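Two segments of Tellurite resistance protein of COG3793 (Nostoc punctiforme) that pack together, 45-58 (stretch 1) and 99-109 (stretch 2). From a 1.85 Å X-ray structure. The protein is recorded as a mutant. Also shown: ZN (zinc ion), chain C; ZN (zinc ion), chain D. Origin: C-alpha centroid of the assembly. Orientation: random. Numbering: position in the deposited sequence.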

ATOM      1  N   VAL A  45       4.869  10.415  24.458  1.00 41.10           N
ATOM      2  CA  VAL A  45       3.905  11.079  23.611  1.00 40.37           C
ATOM      3  C   VAL A  45       4.011  10.573  22.168  1.00 39.75           C
ATOM      4  O   VAL A  45       4.920   9.814  21.787  1.00 39.57           O
ATOM      5  CB  VAL A  45       4.117  12.594  23.606  1.00 40.92           C
ATOM      6  N   ILE A  46       3.048  11.008  21.379  1.00 38.82           N
ATOM      7  CA  ILE A  46       3.012  10.727  19.964  1.00 36.39           C
ATOM      8  C   ILE A  46       2.907  12.108  19.324  1.00 32.13           C
ATOM      9  O   ILE A  46       2.088  12.916  19.730  1.00 33.41           O
ATOM     10  CB  ILE A  46       1.829   9.778  19.633  1.00 37.50           C
ATOM     11  CG1 ILE A  46       1.691   9.552  18.130  1.00 38.70           C
ATOM     12  CG2 ILE A  46       0.506  10.289  20.223  1.00 37.75           C
ATOM     13  CD1 ILE A  46       0.714   8.422  17.815  1.00 37.85           C
ATOM     14  N   SER A  47       3.783  12.409  18.379  1.00 28.34           N
ATOM     15  CA  SER A  47       3.751  13.710  17.715  1.00 26.97           C
ATOM     16  C   SER A  47       2.588  13.821  16.718  1.00 27.92           C
ATOM     17  O   SER A  47       2.058  12.800  16.249  1.00 25.59           O
ATOM     18  CB  SER A  47       5.041  13.954  16.959  1.00 27.26           C
ATOM     19  OG  SER A  47       5.174  13.020  15.910  1.00 22.94           O
ATOM     20  N   PRO A  48       2.183  15.060  16.406  1.00 26.44           N
ATOM     21  CA  PRO A  48       1.202  15.315  15.360  1.00 26.84           C
ATOM     22  C   PRO A  48       1.512  14.603  14.060  1.00 26.35           C
ATOM     23  O   PRO A  48       0.604  14.015  13.439  1.00 22.57           O
ATOM     24  CB  PRO A  48       1.292  16.830  15.149  1.00 27.41           C
ATOM     25  CG  PRO A  48       1.718  17.368  16.463  1.00 25.89           C
ATOM     26  CD  PRO A  48       2.562  16.304  17.123  1.00 27.88           C
ATOM     27  N   GLU A  49       2.779  14.669  13.640  1.00 23.41           N
ATOM     28  CA  GLU A  49       3.181  14.004  12.417  1.00 23.05           C
ATOM     29  C   GLU A  49       2.998  12.490  12.491  1.00 19.84           C
ATOM     30  O   GLU A  49       2.568  11.859  11.506  1.00 21.45           O
ATOM     31  CB  GLU A  49       4.641  14.310  12.070  1.00 22.70           C
ATOM     32  CG  GLU A  49       5.029  13.670  10.732  1.00 27.58           C
ATOM     33  CD  GLU A  49       6.385  14.129  10.191  1.00 25.56           C
ATOM     34  OE1 GLU A  49       7.184  14.698  10.950  1.00 34.33           O
ATOM     35  OE2 GLU A  49       6.638  13.918   8.984  1.00 32.43           O
ATOM     36  N   GLU A  50       3.352  11.902  13.625  1.00 19.33           N
ATOM     37  CA  GLU A  50       3.187  10.470  13.823  1.00 18.63           C
ATOM     38  C   GLU A  50       1.702  10.152  13.788  1.00 18.51           C
ATOM     39  O   GLU A  50       1.270   9.210  13.109  1.00 13.52           O
ATOM     40  CB  GLU A  50       3.775  10.024  15.161  1.00 18.66           C
ATOM     41  CG  GLU A  50       5.301   9.901  15.183  1.00 22.71           C
ATOM     42  CD  GLU A  50       5.836   9.744  16.590  1.00 20.86           C
ATOM     43  OE1 GLU A  50       5.191  10.230  17.542  1.00 24.23           O
ATOM     44  OE2 GLU A  50       6.900   9.136  16.754  1.00 24.61           O
ATOM     45  N   LYS A  51       0.894  10.934  14.509  1.00 18.22           N
ATOM     46  CA  LYS A  51      -0.560  10.650  14.535  1.00 20.87           C
ATOM     47  C   LYS A  51      -1.194  10.812  13.159  1.00 18.75           C
ATOM     48  O   LYS A  51      -2.058  10.009  12.751  1.00 17.63           O
ATOM     49  CB  LYS A  51      -1.321  11.513  15.568  1.00 21.32           C
ATOM     50  CG  LYS A  51      -2.811  11.023  15.758  1.00 20.93           C
ATOM     51  CD  LYS A  51      -3.482  11.594  16.993  1.00 27.48           C
ATOM     52  CE  LYS A  51      -4.909  11.069  17.127  1.00 27.05           C
ATOM     53  NZ  LYS A  51      -5.545  11.419  18.440  1.00 29.60           N
ATOM     54  N   ASP A  52      -0.749  11.832  12.423  1.00 19.17           N
ATOM     55  CA  ASP A  52      -1.253  12.065  11.082  1.00 19.01           C
ATOM     56  C   ASP A  52      -0.968  10.919  10.135  1.00 16.52           C
ATOM     57  O   ASP A  52      -1.836  10.578   9.340  1.00 16.11           O
ATOM     58  CB  ASP A  52      -0.725  13.337  10.472  1.00 18.54           C
ATOM     59  CG  ASP A  52      -1.303  14.571  11.132  1.00 26.24           C
ATOM     60  OD1 ASP A  52      -2.243  14.430  11.950  1.00 35.17           O
ATOM     61  OD2 ASP A  52      -0.794  15.677  10.852  1.00 38.49           O
ATOM     62  N   TRP A  53       0.229  10.346  10.210  1.00 15.34           N
ATOM     63  CA  TRP A  53       0.547   9.172   9.406  1.00 16.66           C
ATOM     64  C   TRP A  53      -0.367   7.982   9.733  1.00 15.66           C
ATOM     65  O   TRP A  53      -0.860   7.255   8.836  1.00 16.17           O
ATOM     66  CB  TRP A  53       1.992   8.803   9.661  1.00 20.09           C
ATOM     67  CG  TRP A  53       2.538   7.848   8.681  1.00 19.35           C
ATOM     68  CD1 TRP A  53       3.228   8.158   7.542  1.00 21.96           C
ATOM     69  CD2 TRP A  53       2.489   6.424   8.749  1.00 17.48           C
ATOM     70  NE1 TRP A  53       3.609   7.019   6.912  1.00 16.52           N
ATOM     71  CE2 TRP A  53       3.157   5.937   7.615  1.00 21.74           C
ATOM     72  CE3 TRP A  53       1.925   5.509   9.652  1.00 15.79           C
ATOM     73  CZ2 TRP A  53       3.292   4.579   7.354  1.00 22.47           C
ATOM     74  CZ3 TRP A  53       2.035   4.164   9.371  1.00 22.74           C
ATOM     75  CH2 TRP A  53       2.726   3.714   8.231  1.00 22.37           C
ATOM     76  N   ALA A  54      -0.605   7.770  11.016  1.00 14.88           N
ATOM     77  CA  ALA A  54      -1.455   6.663  11.470  1.00 13.99           C
ATOM     78  C   ALA A  54      -2.897   6.824  10.949  1.00 14.13           C
ATOM     79  O   ALA A  54      -3.508   5.862  10.465  1.00 15.17           O
ATOM     80  CB  ALA A  54      -1.447   6.601  12.987  1.00 14.24           C
ATOM     81  N   LEU A  55      -3.433   8.050  11.056  1.00 13.83           N
ATOM     82  CA  LEU A  55      -4.788   8.353  10.593  1.00 15.03           C
ATOM     83  C   LEU A  55      -4.903   8.196   9.090  1.00 14.14           C
ATOM     84  O   LEU A  55      -5.912   7.682   8.586  1.00 15.59           O
ATOM     85  CB  LEU A  55      -5.192   9.772  10.977  1.00 14.68           C
ATOM     86  CG  LEU A  55      -5.480  10.117  12.430  1.00 26.19           C
ATOM     87  CD1 LEU A  55      -5.884  11.579  12.535  1.00 30.42           C
ATOM     88  CD2 LEU A  55      -6.571   9.318  12.932  1.00 20.58           C
ATOM     89  N   GLY A  56      -3.850   8.601   8.375  1.00 13.94           N
ATOM     90  CA  GLY A  56      -3.832   8.474   6.914  1.00 13.36           C
ATOM     91  C   GLY A  56      -3.792   7.008   6.486  1.00 12.51           C
ATOM     92  O   GLY A  56      -4.459   6.598   5.531  1.00 14.87           O
ATOM     93  N   PHE A  57      -3.011   6.210   7.203  1.00 12.75           N
ATOM     94  CA  PHE A  57      -2.895   4.780   6.943  1.00 13.78           C
ATOM     95  C   PHE A  57      -4.267   4.156   7.165  1.00 14.98           C
ATOM     96  O   PHE A  57      -4.783   3.481   6.299  1.00 13.83           O
ATOM     97  CB  PHE A  57      -1.826   4.223   7.879  1.00 14.47           C
ATOM     98  CG  PHE A  57      -1.560   2.762   7.746  1.00 14.65           C
ATOM     99  CD1 PHE A  57      -1.552   2.130   6.512  1.00 18.77           C
ATOM    100  CD2 PHE A  57      -1.226   2.039   8.890  1.00 16.88           C
ATOM    101  CE1 PHE A  57      -1.258   0.779   6.412  1.00 19.54           C
ATOM    102  CE2 PHE A  57      -0.943   0.673   8.796  1.00 22.04           C
ATOM    103  CZ  PHE A  57      -0.962   0.058   7.577  1.00 17.24           C
ATOM    104  N   CYS A  58      -4.921   4.522   8.273  1.00 13.98           N
ATOM    105  CA  CYS A  58      -6.222   3.972   8.595  1.00 14.93           C
ATOM    106  C   CYS A  58      -7.270   4.409   7.564  1.00 16.07           C
ATOM    107  O   CYS A  58      -8.042   3.593   7.054  1.00 13.30           O
ATOM    108  CB  CYS A  58      -6.633   4.356  10.021  1.00 16.62           C
ATOM    109  SG  CYS A  58      -8.244   3.709  10.531  1.00 18.09           S
ATOM    110  N   LEU A  99       4.389  -3.766  14.388  1.00 13.22           N
ATOM    111  CA  LEU A  99       4.958  -3.315  13.146  1.00 12.46           C
ATOM    112  C   LEU A  99       4.376  -1.990  12.699  1.00 13.12           C
ATOM    113  O   LEU A  99       5.099  -1.098  12.310  1.00 15.20           O
ATOM    114  CB  LEU A  99       4.821  -4.388  12.044  1.00 14.93           C
ATOM    115  CG  LEU A  99       5.408  -3.972  10.680  1.00 15.22           C
ATOM    116  CD1 LEU A  99       6.908  -3.675  10.756  1.00 16.19           C
ATOM    117  CD2 LEU A  99       5.093  -5.018   9.585  1.00 16.80           C
ATOM    118  N   SER A 100       3.068  -1.844  12.763  1.00 12.60           N
ATOM    119  CA  SER A 100       2.448  -0.547  12.457  1.00 13.12           C
ATOM    120  C   SER A 100       2.923   0.533  13.430  1.00 13.38           C
ATOM    121  O   SER A 100       3.192   1.650  13.026  1.00 14.39           O
ATOM    122  CB  SER A 100       0.919  -0.664  12.505  1.00 14.30           C
ATOM    123  OG  SER A 100       0.451  -1.450  11.409  1.00 12.93           O
ATOM    124  N   ALA A 101       3.050   0.182  14.713  1.00 13.71           N
ATOM    125  CA  ALA A 101       3.546   1.124  15.719  1.00 12.95           C
ATOM    126  C   ALA A 101       4.970   1.600  15.415  1.00 14.64           C
ATOM    127  O   ALA A 101       5.297   2.787  15.564  1.00 11.97           O
ATOM    128  CB  ALA A 101       3.506   0.492  17.116  1.00 14.72           C
ATOM    129  N   ILE A 102       5.803   0.674  14.955  1.00 14.80           N
ATOM    130  CA  ILE A 102       7.171   1.015  14.512  1.00 15.45           C
ATOM    131  C   ILE A 102       7.127   2.004  13.362  1.00 15.61           C
ATOM    132  O   ILE A 102       7.825   3.013  13.391  1.00 14.76           O
ATOM    133  CB  ILE A 102       7.942  -0.247  14.090  1.00 13.81           C
ATOM    134  CG1 ILE A 102       8.218  -1.106  15.324  1.00 15.66           C
ATOM    135  CG2 ILE A 102       9.277   0.116  13.344  1.00 11.44           C
ATOM    136  CD1 ILE A 102       8.580  -2.593  15.023  1.00 18.29           C
ATOM    137  N   TRP A 103       6.309   1.716  12.344  1.00 16.28           N
ATOM    138  CA  TRP A 103       6.164   2.602  11.183  1.00 13.98           C
ATOM    139  C   TRP A 103       5.623   3.967  11.592  1.00 16.57           C
ATOM    140  O   TRP A 103       6.103   4.984  11.120  1.00 16.52           O
ATOM    141  CB  TRP A 103       5.246   2.000  10.130  1.00 17.02           C
ATOM    142  CG  TRP A 103       5.923   1.175   9.131  1.00 15.55           C
ATOM    143  CD1 TRP A 103       6.066  -0.175   9.132  1.00 14.88           C
ATOM    144  CD2 TRP A 103       6.589   1.656   7.964  1.00 12.36           C
ATOM    145  NE1 TRP A 103       6.755  -0.580   7.998  1.00 16.28           N
ATOM    146  CE2 TRP A 103       7.106   0.527   7.277  1.00 13.08           C
ATOM    147  CE3 TRP A 103       6.819   2.932   7.440  1.00 17.49           C
ATOM    148  CZ2 TRP A 103       7.807   0.648   6.096  1.00 18.80           C
ATOM    149  CZ3 TRP A 103       7.516   3.044   6.264  1.00 19.68           C
ATOM    150  CH2 TRP A 103       8.008   1.920   5.612  1.00 16.61           C
ATOM    151  N   VAL A 104       4.637   3.983  12.483  1.00 16.79           N
ATOM    152  CA  VAL A 104       4.126   5.253  13.005  1.00 15.82           C
ATOM    153  C   VAL A 104       5.229   6.068  13.713  1.00 16.48           C
ATOM    154  O   VAL A 104       5.326   7.260  13.504  1.00 16.74           O
ATOM    155  CB  VAL A 104       2.957   5.035  13.970  1.00 18.06           C
ATOM    156  CG1 VAL A 104       2.617   6.333  14.704  1.00 16.85           C
ATOM    157  CG2 VAL A 104       1.716   4.522  13.188  1.00 14.54           C
ATOM    158  N   SER A 105       6.007   5.418  14.560  1.00 15.90           N
ATOM    159  CA  SER A 105       7.062   6.051  15.305  1.00 19.66           C
ATOM    160  C   SER A 105       8.134   6.592  14.342  1.00 19.60           C
ATOM    161  O   SER A 105       8.768   7.600  14.591  1.00 21.07           O
ATOM    162  CB  SER A 105       7.667   5.047  16.273  1.00 21.17           C
ATOM    163  OG  SER A 105       6.755   4.728  17.307  1.00 18.57           O
ATOM    164  N   ALA A 106       8.359   5.894  13.247  1.00 17.59           N
ATOM    165  CA  ALA A 106       9.347   6.315  12.258  1.00 19.80           C
ATOM    166  C   ALA A 106       8.882   7.503  11.420  1.00 20.82           C
ATOM    167  O   ALA A 106       9.695   8.108  10.735  1.00 23.02           O
ATOM    168  CB  ALA A 106       9.669   5.130  11.309  1.00 20.71           C
ATOM    169  N   ALA A 107       7.587   7.843  11.461  1.00 20.82           N
ATOM    170  CA  ALA A 107       6.983   8.801  10.518  1.00 22.64           C
ATOM    171  C   ALA A 107       7.543  10.197  10.664  1.00 24.91           C
ATOM    172  O   ALA A 107       7.547  10.964   9.708  1.00 25.77           O
ATOM    173  CB  ALA A 107       5.429   8.853  10.682  1.00 22.98           C
ATOM    174  N   ASP A 108       7.980  10.531  11.870  1.00 25.21           N
ATOM    175  CA  ASP A 108       8.514  11.848  12.150  1.00 27.63           C
ATOM    176  C   ASP A 108      10.043  11.835  12.292  1.00 29.01           C
ATOM    177  O   ASP A 108      10.604  12.730  12.904  1.00 28.75           O
ATOM    178  CB  ASP A 108       7.852  12.444  13.409  1.00 25.35           C
ATOM    179  CG  ASP A 108       8.194  11.689  14.695  1.00 23.37           C
ATOM    180  OD1 ASP A 108       8.521  10.465  14.691  1.00 18.44           O
ATOM    181  OD2 ASP A 108       8.102  12.331  15.749  1.00 26.00           O
ATOM    182  N   GLY A 109      10.693  10.811  11.742  1.00 30.60           N
ATOM    183  CA  GLY A 109      12.146  10.687  11.790  1.00 33.18           C
ATOM    184  C   GLY A 109      12.624   9.328  12.250  1.00 34.62           C
ATOM    185  O   GLY A 109      11.882   8.579  12.879  1.00 33.48           O
TER
HETATM  186 ZN    ZN C 161       8.975   9.104  16.014  1.00 26.52          ZN
HETATM  187 ZN    ZN D 162       8.717  15.319   9.730  0.50 31.06          ZN
HETATM  188  O   HOH W   1       6.825   7.575  19.029  1.00 28.43           O
HETATM  189  O   HOH W   2       9.226  10.897  17.412  1.00 22.68           O
HETATM  190  O   HOH W   3      11.041   9.191  15.259  1.00 23.07           O

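Metal coordination links the stretches directly. The zinc of chain C is bound by Glu 50 OE2 at 2.2 Å from stretch 1, and by Ser 105 O at 2.1 Å and Asp 108 OD1 at 1.9 Å from stretch 2; waters 2 and 3 and one atom from elsewhere in the structure also bind it. The ion accounts for the 2.9 Å approach of Glu 50 OE2 to Asp 108 OD1, two carboxylate oxygens that would otherwise repel. CA-to-CB of Glu 50 points sideways, but the extended chi2 (t) carries its carboxylate to the metal. The type I turn from Ala 106 to Gly 109 places Asp 108 beside the Ser 105 carbonyl, and the phi of 131° at Gly 109 suits glycine, since a CB there would jam against the preceding carbonyl O.

Polar contacts steady this carboxylate. Its other oxygen, Glu 50 OE1, accepts from Ser 47 N at 2.7 Å with an N-H...acceptor angle of 160°. In return, Glu 50 N donates to Ser 47 OG at 3.1 Å, capping the helix that starts at Pro 48. Ser 47 OG also lies 3.0 Å from Asp 108 OD2, a weak hydrogen bond; Glu 50 OE1 is a second acceptor within reach of the same proton.

Apolar packing extends the contact along helices whose axes approach to 8.4 Å at 133°. Val 104, with 83 Å² covered by stretch 1, sets CG2 3.7 Å from Trp 53 CE3 and 3.8 Å from Ala 54 CB. The small Ala 107 admits close backbone approach, with Ala 107 CA 5.3 Å from Glu 50 CA, while Ala 107 CB meets Trp 53 CB at 3.6 Å. Trp 53 CH2 reaches Trp 103 CB at 3.6 Å; the indole planes differ by just 6° but are slid apart, with little overlap. Altogether 575 Å² is buried.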